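Local coordinates for G protein alpha subunit (Entamoeba histolytica, PDB 4FID), which binds GDP and, as the alpha subunit of a heterotrimeric G protein, probably acts as a GTPase switch that relays transmembrane signals, at residues Ser44-Asn48 with His143-Lys147; Val94-Trp98 with Phe123-Lys127; Phe33-Ala39 with Val135-Leu141. Numbering follows the deposited sequence.

Interaction 1: residues Ser44-Asn48 with His143-Lys147; sequences SICSN and HNRTK. With GDP (guanosine-5'-diphosphate), chain C.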
loop_
_atom_site.group_PDB
_atom_site.type_symbol
_atom_site.label_atom_id
_atom_site.label_comp_id
_atom_site.label_asym_id
_atom_site.label_seq_id
_atom_site.Cartn_x
_atom_site.Cartn_y
_atom_site.Cartn_z
ATOM N N SER A 44 7.549 -4.866 -15.673
ATOM C CA SER A 44 7.690 -5.119 -14.256
ATOM C C SER A 44 6.573 -6.045 -13.803
ATOM O O SER A 44 6.790 -6.916 -12.959
ATOM C CB SER A 44 7.718 -3.826 -13.442
ATOM O OG SER A 44 6.416 -3.352 -13.222
ATOM N N ILE A 45 5.387 -5.888 -14.375
ATOM C CA ILE A 45 4.299 -6.804 -14.046
ATOM C C ILE A 45 4.630 -8.220 -14.507
ATOM O O ILE A 45 4.495 -9.186 -13.742
ATOM C CB ILE A 45 2.971 -6.363 -14.651
ATOM C CG1 ILE A 45 2.511 -5.063 -13.983
ATOM C CG2 ILE A 45 1.932 -7.478 -14.497
ATOM C CD1 ILE A 45 1.338 -4.415 -14.691
ATOM N N CYS A 46 5.097 -8.343 -15.742
ATOM C CA CYS A 46 5.473 -9.656 -16.244
ATOM C C CYS A 46 6.619 -10.266 -15.428
ATOM O O CYS A 46 6.609 -11.452 -15.118
ATOM C CB CYS A 46 5.783 -9.604 -17.747
ATOM S SG CYS A 46 4.295 -9.279 -18.759
ATOM N N SER A 47 7.587 -9.441 -15.061
ATOM C CA SER A 47 8.687 -9.869 -14.206
ATOM C C SER A 47 8.222 -10.343 -12.811
ATOM O O SER A 47 8.649 -11.404 -12.322
ATOM C CB SER A 47 9.699 -8.727 -14.071
ATOM O OG SER A 47 10.801 -9.123 -13.284
ATOM N N ASN A 48 7.372 -9.542 -12.170
ATOM C CA ASN A 48 6.802 -9.898 -10.868
ATOM C C ASN A 48 6.074 -11.254 -10.860
ATOM O O ASN A 48 6.054 -11.938 -9.836
ATOM C CB ASN A 48 5.828 -8.821 -10.387
ATOM C CG ASN A 48 6.510 -7.542 -10.013
ATOM O OD1 ASN A 48 7.737 -7.496 -9.921
ATOM N ND2 ASN A 48 5.731 -6.488 -9.792
ATOM N N HIS A 143 -2.675 -2.931 -8.333
ATOM C CA HIS A 143 -2.175 -4.072 -7.566
ATOM C C HIS A 143 -0.687 -4.317 -7.705
ATOM O O HIS A 143 -0.094 -5.042 -6.906
ATOM C CB HIS A 143 -2.914 -5.350 -7.946
ATOM C CG HIS A 143 -4.299 -5.415 -7.412
ATOM N ND1 HIS A 143 -5.384 -4.898 -8.091
ATOM C CD2 HIS A 143 -4.784 -5.941 -6.265
ATOM C CE1 HIS A 143 -6.481 -5.100 -7.379
ATOM N NE2 HIS A 143 -6.144 -5.733 -6.270
ATOM N N ASN A 144 -0.074 -3.740 -8.719
ATOM C CA ASN A 144 1.330 -4.034 -8.925
ATOM C C ASN A 144 2.242 -3.202 -8.054
ATOM O O ASN A 144 1.969 -2.043 -7.759
ATOM C CB ASN A 144 1.735 -3.898 -10.377
ATOM C CG ASN A 144 3.064 -4.551 -10.649
ATOM O OD1 ASN A 144 3.239 -5.728 -10.335
ATOM N ND2 ASN A 144 4.021 -3.795 -11.222
ATOM N N ARG A 145 3.346 -3.810 -7.650
ATOM C CA ARG A 145 4.339 -3.119 -6.855
ATOM C C ARG A 145 5.237 -2.240 -7.731
ATOM O O ARG A 145 5.858 -2.727 -8.678
ATOM C CB ARG A 145 5.155 -4.149 -6.070
ATOM C CG ARG A 145 4.273 -5.218 -5.425
ATOM C CD ARG A 145 4.808 -5.668 -4.073
ATOM N NE ARG A 145 4.106 -5.076 -2.933
ATOM C CZ ARG A 145 4.536 -5.156 -1.675
ATOM N NH1 ARG A 145 5.666 -5.797 -1.401
ATOM N NH2 ARG A 145 3.847 -4.588 -0.690
ATOM N N THR A 146 5.276 -0.943 -7.434
ATOM C CA THR A 146 6.273 -0.057 -8.042
ATOM C C THR A 146 6.966 0.794 -6.987
ATOM O O THR A 146 6.386 1.094 -5.942
ATOM C CB THR A 146 5.683 0.887 -9.124
ATOM O OG1 THR A 146 4.533 1.561 -8.599
ATOM C CG2 THR A 146 5.304 0.116 -10.372
ATOM N N LYS A 147 8.210 1.175 -7.272
ATOM C CA LYS A 147 8.959 2.082 -6.412
ATOM C C LYS A 147 8.809 3.517 -6.894
ATOM O O LYS A 147 9.415 3.897 -7.893
ATOM C CB LYS A 147 10.442 1.723 -6.430
ATOM C CG LYS A 147 10.768 0.341 -5.918
ATOM C CD LYS A 147 12.245 0.044 -6.112
ATOM C CE LYS A 147 12.587 -1.381 -5.715
ATOM N NZ LYS A 147 13.978 -1.735 -6.109
HETATM P PB GDP C . 4.620 3.385 -1.458
HETATM O O1B GDP C . 5.015 3.748 -2.867
HETATM O O2B GDP C . 5.868 3.163 -0.636
HETATM O O3B GDP C . 3.833 4.543 -0.896
HETATM O O3A GDP C . 3.725 2.026 -1.394
HETATM P PA GDP C . 3.003 1.330 -2.678
HETATM O O1A GDP C . 1.751 2.078 -3.086
HETATM O O2A GDP C . 3.955 1.216 -3.856
HETATM O "O5'" GDP C . 2.644 -0.160 -2.155
HETATM C "C5'" GDP C . 3.155 -1.305 -2.844
HETATM C "C4'" GDP C . 2.200 -2.506 -2.791
HETATM O "O4'" GDP C . 1.259 -2.416 -1.712
HETATM C "C3'" GDP C . 1.395 -2.676 -4.080
HETATM O "O3'" GDP C . 1.611 -3.997 -4.616
HETATM C "C2'" GDP C . -0.056 -2.463 -3.668
HETATM O "O2'" GDP C . -0.953 -3.270 -4.453
HETATM C "C1'" GDP C . -0.034 -2.816 -2.178
HETATM N N9 GDP C . -1.140 -2.176 -1.405
HETATM C C8 GDP C . -1.294 -0.871 -1.090
HETATM N N7 GDP C . -2.430 -0.669 -0.367
HETATM C C5 GDP C . -3.026 -1.865 -0.206
HETATM C C6 GDP C . -4.257 -2.385 0.444
HETATM O O6 GDP C . -5.039 -1.626 1.045
HETATM N N1 GDP C . -4.517 -3.694 0.367
HETATM C C2 GDP C . -3.690 -4.551 -0.265
HETATM N N2 GDP C . -4.011 -5.863 -0.288
HETATM N N3 GDP C . -2.545 -4.155 -0.881
HETATM C C4 GDP C . -2.170 -2.852 -0.885
#
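This is a polar side-chain contact between the first turns of helix 42-62, the long helix of the all-helical domain, and the loop that follows helix 138-143 beside the nucleotide. Asn-144, the first residue to leave helical geometry, does most of the work. Its OD1 accepts a hydrogen bond from Asn-48 ND2 at 2.7 Å, while its ND2 gives a weak one to Ser-44 OG at 3.2 Å. An amide suits this place because it donates and accepts at once, answering two polar residues one helical turn apart. Ile-45 lies between them, its CG1 3.4 Å from Asn-144 ND2. On the ligand side, the ribose O3' of GDP receives a hydrogen bond from Arg-145 NE at 3.2 Å and probably donates to His-143 O, 3.0 Å away. The helix thus holds a loop that touches the ribose, in keeping with the G-alpha fold, where GDP sits in the cleft between the Ras-like and all-helical domains.

Interaction 2: residues Val94-Trp98 with Phe123-Lys127; sequences VEALW and FENVK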
loop_
_atom_site.group_PDB
_atom_site.type_symbol
_atom_site.label_atom_id
_atom_site.label_comp_id
_atom_site.label_asym_id
_atom_site.label_seq_id
_atom_site.Cartn_x
_atom_site.Cartn_y
_atom_site.Cartn_z
ATOM N N VAL A 94 2.672 -21.944 -14.078
ATOM C CA VAL A 94 2.206 -21.008 -13.065
ATOM C C VAL A 94 0.870 -21.482 -12.474
ATOM O O VAL A 94 0.686 -21.451 -11.253
ATOM C CB VAL A 94 2.097 -19.549 -13.585
ATOM C CG1 VAL A 94 1.293 -18.687 -12.618
ATOM C CG2 VAL A 94 3.481 -18.951 -13.812
ATOM N N GLU A 95 -0.054 -21.944 -13.322
ATOM C CA GLU A 95 -1.377 -22.379 -12.840
ATOM C C GLU A 95 -1.320 -23.668 -12.031
ATOM O O GLU A 95 -2.002 -23.803 -11.014
ATOM C CB GLU A 95 -2.342 -22.590 -13.990
ATOM C CG GLU A 95 -2.821 -21.348 -14.653
ATOM C CD GLU A 95 -3.267 -21.639 -16.062
ATOM O OE1 GLU A 95 -2.928 -22.733 -16.567
ATOM O OE2 GLU A 95 -3.941 -20.781 -16.667
ATOM N N ALA A 96 -0.528 -24.624 -12.508
ATOM C CA ALA A 96 -0.275 -25.863 -11.774
ATOM C C ALA A 96 0.438 -25.584 -10.451
ATOM O O ALA A 96 0.044 -26.098 -9.410
ATOM C CB ALA A 96 0.544 -26.837 -12.625
ATOM N N LEU A 97 1.486 -24.772 -10.499
ATOM C CA LEU A 97 2.210 -24.413 -9.292
ATOM C C LEU A 97 1.284 -23.817 -8.232
ATOM O O LEU A 97 1.293 -24.243 -7.080
ATOM C CB LEU A 97 3.358 -23.452 -9.608
ATOM C CG LEU A 97 4.617 -24.087 -10.220
ATOM C CD1 LEU A 97 5.549 -23.024 -10.827
ATOM C CD2 LEU A 97 5.347 -24.949 -9.186
ATOM N N TRP A 98 0.475 -22.844 -8.627
ATOM C CA TRP A 98 -0.384 -22.135 -7.681
ATOM C C TRP A 98 -1.447 -23.074 -7.099
ATOM O O TRP A 98 -1.965 -22.839 -6.018
ATOM C CB TRP A 98 -1.010 -20.919 -8.365
ATOM C CG TRP A 98 -1.902 -20.063 -7.518
ATOM C CD1 TRP A 98 -3.183 -19.679 -7.809
ATOM C CD2 TRP A 98 -1.584 -19.462 -6.261
ATOM N NE1 TRP A 98 -3.688 -18.891 -6.803
ATOM C CE2 TRP A 98 -2.720 -18.738 -5.840
ATOM C CE3 TRP A 98 -0.447 -19.455 -5.452
ATOM C CZ2 TRP A 98 -2.748 -18.016 -4.645
ATOM C CZ3 TRP A 98 -0.485 -18.745 -4.262
ATOM C CH2 TRP A 98 -1.625 -18.040 -3.873
ATOM N N PHE A 123 -0.880 -14.239 -9.994
ATOM C CA PHE A 123 -1.190 -15.622 -10.345
ATOM C C PHE A 123 -2.615 -15.815 -10.879
ATOM O O PHE A 123 -2.823 -16.471 -11.899
ATOM C CB PHE A 123 -0.930 -16.535 -9.141
ATOM C CG PHE A 123 0.470 -16.406 -8.594
ATOM C CD1 PHE A 123 1.512 -15.980 -9.419
ATOM C CD2 PHE A 123 0.748 -16.687 -7.260
ATOM C CE1 PHE A 123 2.797 -15.838 -8.920
ATOM C CE2 PHE A 123 2.037 -16.550 -6.758
ATOM C CZ PHE A 123 3.061 -16.131 -7.586
ATOM N N GLU A 124 -3.596 -15.232 -10.208
ATOM C CA GLU A 124 -4.968 -15.374 -10.663
ATOM C C GLU A 124 -5.223 -14.711 -12.007
ATOM O O GLU A 124 -6.256 -14.942 -12.631
ATOM C CB GLU A 124 -5.930 -14.850 -9.606
ATOM C CG GLU A 124 -5.936 -15.726 -8.361
ATOM C CD GLU A 124 -6.670 -15.110 -7.193
ATOM O OE1 GLU A 124 -7.166 -13.966 -7.300
ATOM O OE2 GLU A 124 -6.742 -15.785 -6.150
ATOM N N ASN A 125 -4.274 -13.894 -12.454
ATOM C CA ASN A 125 -4.443 -13.121 -13.676
ATOM C C ASN A 125 -3.447 -13.503 -14.754
ATOM O O ASN A 125 -3.328 -12.802 -15.769
ATOM C CB ASN A 125 -4.368 -11.620 -13.379
ATOM C CG ASN A 125 -5.687 -11.062 -12.851
ATOM O OD1 ASN A 125 -6.549 -10.677 -13.627
ATOM N ND2 ASN A 125 -5.845 -11.022 -11.529
ATOM N N VAL A 126 -2.753 -14.627 -14.538
ATOM C CA VAL A 126 -1.653 -15.046 -15.412
ATOM C C VAL A 126 -2.051 -15.334 -16.873
ATOM O O VAL A 126 -1.319 -14.975 -17.795
ATOM C CB VAL A 126 -0.861 -16.230 -14.827
ATOM C CG1 VAL A 126 -1.615 -17.538 -15.016
ATOM C CG2 VAL A 126 0.501 -16.303 -15.485
ATOM N N LYS A 127 -3.206 -15.962 -17.079
ATOM C CA LYS A 127 -3.697 -16.227 -18.431
ATOM C C LYS A 127 -3.764 -14.939 -19.244
ATOM O O LYS A 127 -3.452 -14.934 -20.425
ATOM C CB LYS A 127 -5.077 -16.881 -18.402
ATOM C CG LYS A 127 -5.124 -18.308 -17.870
ATOM C CD LYS A 127 -6.581 -18.743 -17.666
ATOM C CE LYS A 127 -6.716 -20.201 -17.225
ATOM N NZ LYS A 127 -8.131 -20.556 -16.875
#
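Phe-123 and Trp-98 bury the most surface here, about 75 Å² each, and their rings meet obliquely, with the Trp-98 six-membered ring and the Phe-123 ring 5.2 Å apart at their centroids and 54° between planes. The approach is tightest where Trp-98 CE3 comes within 3.5 Å of Phe-123 CD2. Closer to the backbone, Phe-123 CB sits 4.0 Å from the centroid of the Trp-98 five-membered ring, almost on its normal, a CH-pi contact that uses the broad indole face. Tyr-107 meets Trp-98 edge-to-face, and Phe-123 also rests on Cys-52, Met-53 and Leu-56 of helix 42-62. The contact therefore belongs to the core of the all-helical domain characteristic of G-alpha subunits, in which shorter helices gather round one long helix. Val-94 is third in buried area: its compact, branched side chain fits between Phe-123 and Val-126, which stand on either side of the break at Asn-125, with CG1 4.2 Å from Phe-123 CD1 and 3.8 Å from Val-126 CG2. Toward solvent the chemistry changes. Glu-95 lays its CG 4.0 Å from Val-126 CG1, so its aliphatic part covers the valine, and its carboxylate lies near the oppositely charged Lys-127 without forming a salt bridge.

Interaction 3: residues Phe33-Ala39 with Val135-Leu141; sequences FPEQERA and VPTEEDL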
loop_
_atom_site.group_PDB
_atom_site.type_symbol
_atom_site.label_atom_id
_atom_site.label_comp_id
_atom_site.label_asym_id
_atom_site.label_seq_id
_atom_site.Cartn_x
_atom_site.Cartn_y
_atom_site.Cartn_z
ATOM N N PHE A 33 -5.505 6.428 -16.256
ATOM C CA PHE A 33 -4.270 6.288 -17.001
ATOM C C PHE A 33 -4.564 5.822 -18.411
ATOM O O PHE A 33 -5.236 4.813 -18.615
ATOM C CB PHE A 33 -3.332 5.311 -16.299
ATOM C CG PHE A 33 -2.931 5.758 -14.923
ATOM C CD1 PHE A 33 -3.784 5.562 -13.833
ATOM C CD2 PHE A 33 -1.710 6.391 -14.713
ATOM C CE1 PHE A 33 -3.420 5.984 -12.567
ATOM C CE2 PHE A 33 -1.338 6.809 -13.444
ATOM C CZ PHE A 33 -2.196 6.604 -12.372
ATOM N N PRO A 34 -4.085 6.590 -19.394
ATOM C CA PRO A 34 -4.239 6.268 -20.815
ATOM C C PRO A 34 -3.370 5.093 -21.229
ATOM O O PRO A 34 -2.360 4.790 -20.597
ATOM C CB PRO A 34 -3.788 7.547 -21.519
ATOM C CG PRO A 34 -2.953 8.273 -20.520
ATOM C CD PRO A 34 -3.526 7.934 -19.180
ATOM N N GLU A 35 -3.777 4.439 -22.302
ATOM C CA GLU A 35 -3.118 3.229 -22.744
ATOM C C GLU A 35 -1.597 3.324 -22.791
ATOM O O GLU A 35 -0.920 2.377 -22.405
ATOM C CB GLU A 35 -3.661 2.777 -24.102
ATOM C CG GLU A 35 -3.078 1.452 -24.578
ATOM C CD GLU A 35 -3.596 1.029 -25.941
ATOM O OE1 GLU A 35 -4.433 1.756 -26.523
ATOM O OE2 GLU A 35 -3.158 -0.034 -26.431
ATOM N N GLN A 36 -1.046 4.436 -23.270
ATOM C CA GLN A 36 0.413 4.493 -23.415
ATOM C C GLN A 36 1.141 4.587 -22.076
ATOM O O GLN A 36 2.248 4.071 -21.942
ATOM C CB GLN A 36 0.893 5.577 -24.395
ATOM C CG GLN A 36 0.465 6.982 -24.053
ATOM C CD GLN A 36 -0.814 7.377 -24.767
ATOM O OE1 GLN A 36 -1.062 6.955 -25.901
ATOM N NE2 GLN A 36 -1.632 8.194 -24.107
ATOM N N GLU A 37 0.520 5.227 -21.087
ATOM C CA GLU A 37 1.090 5.271 -19.743
ATOM C C GLU A 37 1.036 3.878 -19.109
ATOM O O GLU A 37 2.029 3.376 -18.575
ATOM C CB GLU A 37 0.352 6.290 -18.879
ATOM C CG GLU A 37 0.980 6.524 -17.516
ATOM C CD GLU A 37 0.618 7.884 -16.941
ATOM O OE1 GLU A 37 -0.149 8.631 -17.600
ATOM O OE2 GLU A 37 1.104 8.210 -15.832
ATOM N N ARG A 38 -0.123 3.244 -19.199
ATOM C CA ARG A 38 -0.277 1.877 -18.732
ATOM C C ARG A 38 0.733 0.892 -19.336
ATOM O O ARG A 38 1.288 0.053 -18.631
ATOM C CB ARG A 38 -1.707 1.395 -19.003
ATOM C CG ARG A 38 -2.722 1.862 -17.988
ATOM C CD ARG A 38 -4.017 1.150 -18.198
ATOM N NE ARG A 38 -4.835 1.929 -19.097
ATOM C CZ ARG A 38 -5.248 1.521 -20.285
ATOM N NH1 ARG A 38 -4.950 0.302 -20.712
ATOM N NH2 ARG A 38 -5.973 2.338 -21.035
ATOM N N ALA A 39 0.970 0.981 -20.640
ATOM C CA ALA A 39 1.825 -0.003 -21.303
ATOM C C ALA A 39 3.260 0.030 -20.796
ATOM O O ALA A 39 3.978 -0.953 -20.923
ATOM C CB ALA A 39 1.774 0.143 -22.847
ATOM N N VAL A 135 -1.838 -5.623 -22.671
ATOM C CA VAL A 135 -1.572 -4.284 -22.159
ATOM C C VAL A 135 -2.227 -4.184 -20.775
ATOM O O VAL A 135 -3.402 -4.534 -20.612
ATOM C CB VAL A 135 -2.036 -3.153 -23.155
ATOM C CG1 VAL A 135 -3.420 -3.422 -23.701
ATOM C CG2 VAL A 135 -1.989 -1.784 -22.517
ATOM N N PRO A 136 -1.450 -3.758 -19.760
ATOM C CA PRO A 136 -1.954 -3.662 -18.385
ATOM C C PRO A 136 -3.193 -2.789 -18.284
ATOM O O PRO A 136 -3.304 -1.789 -18.983
ATOM C CB PRO A 136 -0.785 -3.017 -17.629
ATOM C CG PRO A 136 0.415 -3.458 -18.367
ATOM C CD PRO A 136 -0.013 -3.452 -19.828
ATOM N N THR A 137 -4.113 -3.181 -17.413
ATOM C CA THR A 137 -5.296 -2.388 -17.124
ATOM C C THR A 137 -5.046 -1.508 -15.890
ATOM O O THR A 137 -4.066 -1.696 -15.167
ATOM C CB THR A 137 -6.467 -3.310 -16.804
ATOM O OG1 THR A 137 -6.252 -3.921 -15.515
ATOM C CG2 THR A 137 -6.605 -4.376 -17.845
ATOM N N GLU A 138 -5.932 -0.552 -15.636
ATOM C CA GLU A 138 -5.806 0.288 -14.444
ATOM C C GLU A 138 -5.826 -0.550 -13.186
ATOM O O GLU A 138 -5.183 -0.197 -12.188
ATOM C CB GLU A 138 -6.893 1.348 -14.394
ATOM C CG GLU A 138 -6.754 2.398 -15.505
ATOM C CD GLU A 138 -7.795 3.497 -15.414
ATOM O OE1 GLU A 138 -7.472 4.654 -15.738
ATOM O OE2 GLU A 138 -8.941 3.207 -15.010
ATOM N N GLU A 139 -6.520 -1.688 -13.233
ATOM C CA GLU A 139 -6.600 -2.529 -12.043
ATOM C C GLU A 139 -5.229 -3.208 -11.791
ATOM O O GLU A 139 -4.762 -3.299 -10.654
ATOM C CB GLU A 139 -7.776 -3.510 -12.147
ATOM C CG GLU A 139 -8.225 -4.161 -10.844
ATOM C CD GLU A 139 -8.757 -3.151 -9.833
ATOM O OE1 GLU A 139 -9.579 -2.294 -10.224
ATOM O OE2 GLU A 139 -8.353 -3.210 -8.646
ATOM N N ASP A 140 -4.567 -3.647 -12.851
ATOM C CA ASP A 140 -3.208 -4.159 -12.717
ATOM C C ASP A 140 -2.306 -3.120 -12.059
ATOM O O ASP A 140 -1.528 -3.444 -11.177
ATOM C CB ASP A 140 -2.638 -4.577 -14.087
ATOM C CG ASP A 140 -3.431 -5.720 -14.731
ATOM O OD1 ASP A 140 -4.164 -6.400 -13.979
ATOM O OD2 ASP A 140 -3.332 -5.938 -15.970
ATOM N N LEU A 141 -2.404 -1.865 -12.486
ATOM C CA LEU A 141 -1.535 -0.826 -11.938
ATOM C C LEU A 141 -1.796 -0.600 -10.450
ATOM O O LEU A 141 -0.867 -0.259 -9.705
ATOM C CB LEU A 141 -1.706 0.498 -12.687
ATOM C CG LEU A 141 -0.763 0.891 -13.826
ATOM C CD1 LEU A 141 -0.575 -0.248 -14.831
ATOM C CD2 LEU A 141 -1.270 2.176 -14.523
#
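Each segment runs from an extended entry into a short helix. Pro-34 occupies the N-cap position of helix 35-39, and Thr-137 that of helix 138-143. The backbones come closest at Ala-39 and Val-135, with CA atoms 5.5 Å apart, and at Arg-38 and Pro-136, 5.8 Å apart. As in the G-alpha fold, the contact pairs two linkers: 33-39 follows helix 18-28 on the way into the all-helical domain, and 135-141 lies on the way back to the Ras-like domain. The second helix starts with a capping box: Thr-137 OG1 accepts from Asp-140 N at 3.2 Å, and Asp-140 OD2 accepts from Thr-137 N, also at 3.2 Å. Arg-38 has the most surface covered. Its NH1 donates to Pro-136 O at 3.2 Å and its NE to Phe-33 O at 3.0 Å, so one long guanidinium side chain ties both entries together. Its aliphatic part adds packing, with CG 3.8 Å from Leu-141 CD2. Glu-138 reaches back the other way, its OE1 accepting from Phe-33 N at 2.7 Å. Leu-141 CD2 lies over one face of the Phe-33 ring, 4.0 Å from CG, and the ring also rests on Ile-27. Arg-38 and Glu-138 thus spend their charged groups on main-chain atoms, in both segments, rather than on each other, so the junction is fixed by directional bonds to the main chain, with apolar packing beside them.

From the N terminus the chain leaves helix 18-28 and reaches 33-39, the first half of interaction 3, then enters helix 42-62, which carries 44-48 of interaction 1. Next comes 94-98, and interaction 2 closes the shortest loop when 123-127 returns to it. Interaction 3 closes at 135-141 and interaction 1 at 143-147, so these two cross, while interaction 2 is enclosed by both. The crossing pair touch directly: Ile-45 CD1 lies 3.9 Å from Pro-136 CB and 4.0 Å from Asp-140 CB. Interaction 2 joins helices within the all-helical domain; interaction 3 pairs the segments leading into and out of that domain, and interaction 1 ties its long helix to the loop that touches GDP.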